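Local coordinates for protein leucine aminopeptidase 2 (Saccharomyces cerevisiae, PDB 2XQ0) that cleaves amino-terminal residues from peptides, preferring di- and tripeptides, as a zinc-dependent M1 aminopeptidase, and also shows low epoxide hydrolase activity in vitro, at residues 92-95 with 96-99; 235-238 with 239-242; 397-400 with 401-405. All coordinates share one frame; numbering follows the deposited sequence.

Contact 1: residues 92-95 with 96-99; sequences QRKE and PLGS
Arg93 runs out extended as far as NE, with CG anti to its own N (chi1 -166°), and this carries its guanidinium across to Gly98, whose CA lies over one face, 3.5 Å from NH1. Glu95 bends instead: its chi2 (-71°) turns the carboxylate back to the edge of the guanidinium, where OE2 takes the NE-H in a salt bridge of 2.6 Å, close to the guanidinium plane but above the plane of the carboxylate. A long arginine and a bent glutamate two residues apart thus pair on one side of the turn. Water extends the grip across it: one molecule joins Arg93 NH1 to Ser99 OG and another joins NH2 to the carbonyl of Pro96. Arg93 NH1 also bonds Ser72 OG, and the arginine makes a cation-pi contact with Tyr73. Lys94 N donates to Gly98 O at 2.9 Å, almost straight at 176°, and Gly98 N returns a bond to Lys94 O, also 2.9 Å. Pro96, joined to Glu95 by a cis peptide bond, suits the bend between the two arms. Gly98 has a positive phi, at which a side chain would collide with the preceding carbonyl oxygen. Leu97 is buried, its CD1 4.1 Å from Lys94 NZ, and packs on Leu22 and Ile149. Because Leu97 and Gly98 both face Lys94, the arrangement is a classic beta bulge, here in the loop that turns strand 84-90 into its antiparallel neighbour 101-104 within the large sheet of the M1 N-terminal domain.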
# COMPACT_ATOMS: atom_id res chain seq x y z
N GLN A 92 -4.82 -19.49 -24.07
CA GLN A 92 -6.00 -18.69 -23.79
C GLN A 92 -6.00 -18.25 -22.33
O GLN A 92 -5.49 -18.94 -21.45
CB GLN A 92 -7.30 -19.42 -24.15
CG GLN A 92 -7.71 -19.19 -25.61
CD GLN A 92 -8.78 -20.14 -26.08
OE1 GLN A 92 -8.93 -20.37 -27.29
NE2 GLN A 92 -9.54 -20.69 -25.14
N ARG A 93 -6.58 -17.09 -22.09
CA ARG A 93 -6.62 -16.52 -20.77
C ARG A 93 -7.31 -17.46 -19.79
O ARG A 93 -8.31 -18.08 -20.12
CB ARG A 93 -7.36 -15.19 -20.87
CG ARG A 93 -7.20 -14.35 -19.69
CD ARG A 93 -7.87 -13.00 -19.88
NE ARG A 93 -7.93 -12.40 -18.56
CZ ARG A 93 -6.88 -11.84 -17.97
NH1 ARG A 93 -5.72 -11.77 -18.61
NH2 ARG A 93 -7.00 -11.34 -16.76
N LYS A 94 -6.76 -17.59 -18.59
CA LYS A 94 -7.47 -18.26 -17.51
C LYS A 94 -7.53 -17.31 -16.32
O LYS A 94 -6.51 -16.79 -15.89
CB LYS A 94 -6.76 -19.55 -17.10
CG LYS A 94 -5.32 -19.36 -16.66
CD LYS A 94 -4.90 -20.41 -15.63
CE LYS A 94 -5.57 -20.16 -14.28
NZ LYS A 94 -5.12 -21.13 -13.23
N GLU A 95 -8.73 -17.08 -15.79
CA GLU A 95 -8.85 -16.13 -14.70
C GLU A 95 -8.50 -16.81 -13.39
O GLU A 95 -8.69 -18.02 -13.25
CB GLU A 95 -10.26 -15.55 -14.66
CG GLU A 95 -10.71 -15.00 -16.00
CD GLU A 95 -10.00 -13.72 -16.39
OE1 GLU A 95 -9.31 -13.13 -15.53
OE2 GLU A 95 -10.14 -13.29 -17.56
N PRO A 96 -7.98 -16.04 -12.43
CA PRO A 96 -7.67 -14.63 -12.63
C PRO A 96 -6.21 -14.43 -12.99
O PRO A 96 -5.75 -13.31 -12.92
CB PRO A 96 -7.93 -14.04 -11.25
CG PRO A 96 -7.53 -15.12 -10.32
CD PRO A 96 -7.82 -16.43 -11.02
N LEU A 97 -5.49 -15.49 -13.37
CA LEU A 97 -4.03 -15.37 -13.49
C LEU A 97 -3.49 -14.89 -14.85
O LEU A 97 -2.32 -14.52 -14.95
CB LEU A 97 -3.33 -16.66 -13.08
CG LEU A 97 -3.56 -17.10 -11.62
CD1 LEU A 97 -2.77 -18.35 -11.34
CD2 LEU A 97 -3.19 -15.97 -10.63
N GLY A 98 -4.32 -14.95 -15.89
CA GLY A 98 -3.91 -14.43 -17.19
C GLY A 98 -3.59 -15.46 -18.27
O GLY A 98 -4.09 -16.60 -18.26
N SER A 99 -2.74 -15.06 -19.22
CA SER A 99 -2.45 -15.86 -20.41
C SER A 99 -1.01 -16.33 -20.37
O SER A 99 -0.09 -15.53 -20.47
CB SER A 99 -2.70 -15.05 -21.69
OG SER A 99 -4.05 -14.62 -21.78
O HOH W 1 -3.37 -19.21 -19.58
O HOH W 2 -4.83 -12.03 -21.38
O HOH W 3 -4.48 -11.70 -14.89

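Contact 2: residues 235-238 with 239-242; sequences CQWE and FEND
Phe239 and Glu240, with Glu238 before them, carry most of this contact at the end of a helix. The ring of Phe239 turns back beside the last turn, its CD2 3.4 Å from Cys235 O, while its N is held by weak bonds to Cys235 O and Gln236 O. A large apolar ring suits this buried side. Glu240 is exposed instead. Its N bonds Gln236 O at 2.9 Å, and its CG sits between backbone N and carbonyl carbon (chi1 70°), folding the chain back over that same carbonyl, with CB 3.0 Å from Gln236 O. The extended remainder brings the carboxylate between two side chains: OE1 lies 3.6 Å from Gln236 CG, and OE2 lies 3.8 Å from Trp237 CD1, with indole and carboxylate planes 61° apart. A water donates to OE1 and is weakly bonded by Gln236 NE2, which also donates to Pro218 O, while Gln236 OE1 accepts from Lys233 NZ. An exposed position suits a charged residue. Glu238 is buried, and its bent chain leads its carboxylate away to the backbone N-H groups of Ala290, His291 and Arg293, which satisfy both oxygens. Glu238 O accepts from a water that also donates to Asp242 OD2, bridging the helix end to the turn. Asn241 ND2 gives that same OD2 a bond of 2.9 Å. The turn links helix 229-239 to helix 243-253; on the buried side Phe239 packs on Ile264 and Val266 of strand 264-266 and on Ile219 of strand 215-220, while Cys235 touches strand 223-227.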
# COMPACT_ATOMS: atom_id res chain seq x y z
N CYS A 235 5.05 20.50 -2.10
CA CYS A 235 5.53 19.15 -1.79
C CYS A 235 6.89 19.24 -1.11
O CYS A 235 7.15 18.55 -0.14
CB CYS A 235 5.65 18.34 -3.08
SG CYS A 235 4.06 17.89 -3.77
N GLN A 236 7.75 20.10 -1.63
CA GLN A 236 9.09 20.26 -1.06
C GLN A 236 9.00 20.67 0.40
O GLN A 236 9.71 20.13 1.26
CB GLN A 236 9.91 21.27 -1.87
CG GLN A 236 11.36 21.37 -1.43
CD GLN A 236 12.12 22.46 -2.16
OE1 GLN A 236 11.52 23.41 -2.66
NE2 GLN A 236 13.43 22.33 -2.22
N TRP A 237 8.11 21.61 0.70
CA TRP A 237 8.00 22.08 2.07
C TRP A 237 7.49 20.96 2.96
O TRP A 237 7.91 20.82 4.10
CB TRP A 237 7.07 23.30 2.16
CG TRP A 237 6.97 23.84 3.56
CD1 TRP A 237 7.78 24.79 4.13
CD2 TRP A 237 6.03 23.46 4.57
NE1 TRP A 237 7.40 25.02 5.43
CE2 TRP A 237 6.32 24.22 5.73
CE3 TRP A 237 4.96 22.55 4.61
CZ2 TRP A 237 5.59 24.09 6.91
CZ3 TRP A 237 4.24 22.43 5.78
CH2 TRP A 237 4.55 23.20 6.92
N GLU A 238 6.59 20.14 2.44
CA GLU A 238 5.94 19.13 3.28
C GLU A 238 6.92 18.05 3.72
O GLU A 238 6.78 17.49 4.81
CB GLU A 238 4.73 18.51 2.57
CG GLU A 238 3.72 17.83 3.50
CD GLU A 238 2.62 18.79 3.98
OE1 GLU A 238 2.53 19.91 3.44
OE2 GLU A 238 1.84 18.42 4.88
N PHE A 239 7.94 17.79 2.90
CA PHE A 239 8.82 16.65 3.12
C PHE A 239 10.22 17.03 3.58
O PHE A 239 10.94 16.20 4.15
CB PHE A 239 8.98 15.85 1.81
CG PHE A 239 7.71 15.20 1.35
CD1 PHE A 239 6.87 14.55 2.24
CD2 PHE A 239 7.37 15.20 0.01
CE1 PHE A 239 5.70 13.94 1.81
CE2 PHE A 239 6.21 14.59 -0.43
CZ PHE A 239 5.37 13.97 0.48
N GLU A 240 10.63 18.26 3.30
CA GLU A 240 12.05 18.62 3.40
C GLU A 240 12.55 18.70 4.83
O GLU A 240 13.76 18.73 5.06
CB GLU A 240 12.35 19.96 2.72
CG GLU A 240 11.77 21.14 3.48
CD GLU A 240 11.91 22.48 2.73
OE1 GLU A 240 12.65 22.58 1.72
OE2 GLU A 240 11.25 23.44 3.16
N ASN A 241 11.63 18.78 5.79
CA ASN A 241 12.02 18.95 7.18
C ASN A 241 12.14 17.61 7.88
O ASN A 241 12.61 17.55 9.00
CB ASN A 241 11.01 19.81 7.93
CG ASN A 241 11.33 19.94 9.42
OD1 ASN A 241 12.29 20.62 9.80
ND2 ASN A 241 10.52 19.30 10.27
N ASP A 242 11.73 16.53 7.22
CA ASP A 242 11.50 15.29 7.94
C ASP A 242 12.03 14.03 7.28
O ASP A 242 12.26 13.05 7.97
CB ASP A 242 10.01 15.13 8.23
CG ASP A 242 9.53 16.01 9.37
OD1 ASP A 242 9.66 15.58 10.54
OD2 ASP A 242 9.03 17.14 9.11
O HOH W 4 14.76 21.35 0.69
O HOH W 5 8.89 17.72 6.48

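Contact 3: residues 397-400 with 401-405; sequences LFHL and ETILG
Residues 397-400 and 401-405 form the last turns of helix 388-403, closed by a Schellman motif at Gly405. The backbone N-H groups of Glu401 and Ile403 bond Leu397 O and His399 O, each at 2.9 Å, and Leu404 N bonds Leu400 O. Gly405 then leaves the helix with a phi of 116°, a conformation open chiefly to glycine; its N bonds back to Thr402 O. Among the side chains, His399 and Ile403 meet one turn apart. A chi1 of -180° points the imidazole toward the following turn, and Ile403 CG2 sits over one face in a CH-pi contact, 3.8 Å from the ring centroid. The other branch of this beta-branched residue ends in CD1, 4.0 Å from CD2 of Leu400, which lies alongside it. Leu400 and Leu404 are buried, a place that suits their apolar chains: Leu400 packs on Val449, Leu404 on Phe410 and Leu446. Glu401 is buried too, but its carboxylate is satisfied by Arg344 and Tyr329, and it passes obliquely by the Phe398 ring. Thr402 suits an exposed place on a helix because its hydroxyl can bond back to the carbonyl one turn earlier. Phe398 O accepts from both Thr402 N and Thr402 OG1, which approach from opposite faces of the carbonyl plane, the hydroxyl at 2.9 Å.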
# COMPACT_ATOMS: atom_id res chain seq x y z
N LEU A 397 4.23 -9.47 15.75
CA LEU A 397 5.60 -8.98 15.99
C LEU A 397 5.75 -8.18 17.29
O LEU A 397 6.78 -8.26 17.97
CB LEU A 397 6.08 -8.15 14.80
CG LEU A 397 6.17 -8.96 13.51
CD1 LEU A 397 6.44 -8.06 12.32
CD2 LEU A 397 7.24 -10.03 13.65
N PHE A 398 4.74 -7.39 17.60
CA PHE A 398 4.70 -6.63 18.84
C PHE A 398 4.66 -7.59 20.06
O PHE A 398 5.26 -7.31 21.11
CB PHE A 398 3.51 -5.67 18.84
CG PHE A 398 3.47 -4.76 20.05
CD1 PHE A 398 4.40 -3.74 20.18
CD2 PHE A 398 2.53 -4.94 21.05
CE1 PHE A 398 4.39 -2.90 21.30
CE2 PHE A 398 2.51 -4.10 22.17
CZ PHE A 398 3.45 -3.08 22.29
N HIS A 399 3.93 -8.69 19.92
CA HIS A 399 3.85 -9.72 20.95
C HIS A 399 5.23 -10.35 21.18
O HIS A 399 5.68 -10.51 22.32
CB HIS A 399 2.84 -10.80 20.55
CG HIS A 399 2.69 -11.90 21.55
ND1 HIS A 399 2.27 -11.68 22.84
CD2 HIS A 399 2.91 -13.23 21.45
CE1 HIS A 399 2.24 -12.82 23.50
NE2 HIS A 399 2.62 -13.78 22.67
N LEU A 400 5.90 -10.69 20.08
CA LEU A 400 7.23 -11.27 20.12
C LEU A 400 8.24 -10.31 20.75
O LEU A 400 9.05 -10.71 21.58
CB LEU A 400 7.67 -11.65 18.70
CG LEU A 400 6.93 -12.86 18.12
CD1 LEU A 400 7.41 -13.18 16.70
CD2 LEU A 400 7.06 -14.09 19.02
N GLU A 401 8.21 -9.05 20.32
CA GLU A 401 9.01 -8.00 20.95
C GLU A 401 8.85 -8.05 22.46
O GLU A 401 9.83 -8.04 23.21
CB GLU A 401 8.57 -6.62 20.44
CG GLU A 401 9.32 -5.46 21.05
CD GLU A 401 8.69 -4.10 20.75
OE1 GLU A 401 8.53 -3.75 19.55
OE2 GLU A 401 8.37 -3.37 21.72
N THR A 402 7.61 -8.09 22.92
CA THR A 402 7.29 -8.06 24.34
C THR A 402 7.82 -9.27 25.11
O THR A 402 8.58 -9.14 26.07
CB THR A 402 5.77 -7.99 24.56
OG1 THR A 402 5.25 -6.81 23.94
CG2 THR A 402 5.45 -7.97 26.04
N ILE A 403 7.41 -10.46 24.68
CA ILE A 403 7.73 -11.67 25.43
C ILE A 403 9.21 -12.02 25.38
O ILE A 403 9.71 -12.75 26.23
CB ILE A 403 6.91 -12.88 24.95
CG1 ILE A 403 7.44 -13.39 23.60
CG2 ILE A 403 5.44 -12.51 24.85
CD1 ILE A 403 6.59 -14.50 23.01
N LEU A 404 9.91 -11.50 24.38
CA LEU A 404 11.34 -11.78 24.25
C LEU A 404 12.21 -10.82 25.05
O LEU A 404 13.44 -10.98 25.08
CB LEU A 404 11.75 -11.77 22.78
CG LEU A 404 11.33 -13.03 22.01
CD1 LEU A 404 11.20 -12.73 20.53
CD2 LEU A 404 12.31 -14.16 22.27
N GLY A 405 11.60 -9.82 25.67
CA GLY A 405 12.35 -8.89 26.51
C GLY A 405 12.41 -7.44 26.08
O GLY A 405 13.15 -6.65 26.66

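The three contacts follow one another along the chain without touching. Contact 1 belongs to the N-terminal domain, while contacts 2 and 3 share the peptidase M1 domain, their nearest atoms about 21 Å apart. Contact 1 lies on the opposite side of the chain's centre from contact 2, centres about 43 Å apart. None of the three lines the bestatin pocket, yet two approach the catalytic centre: the side chain of Phe239 in contact 2 is about 9 Å from that of Glu302, the proton acceptor, and the side chain of Leu397 in contact 3 is about 9 Å from that of Glu324, a zinc ligand. The side chain of Leu97 is about 14 Å from bound bestatin.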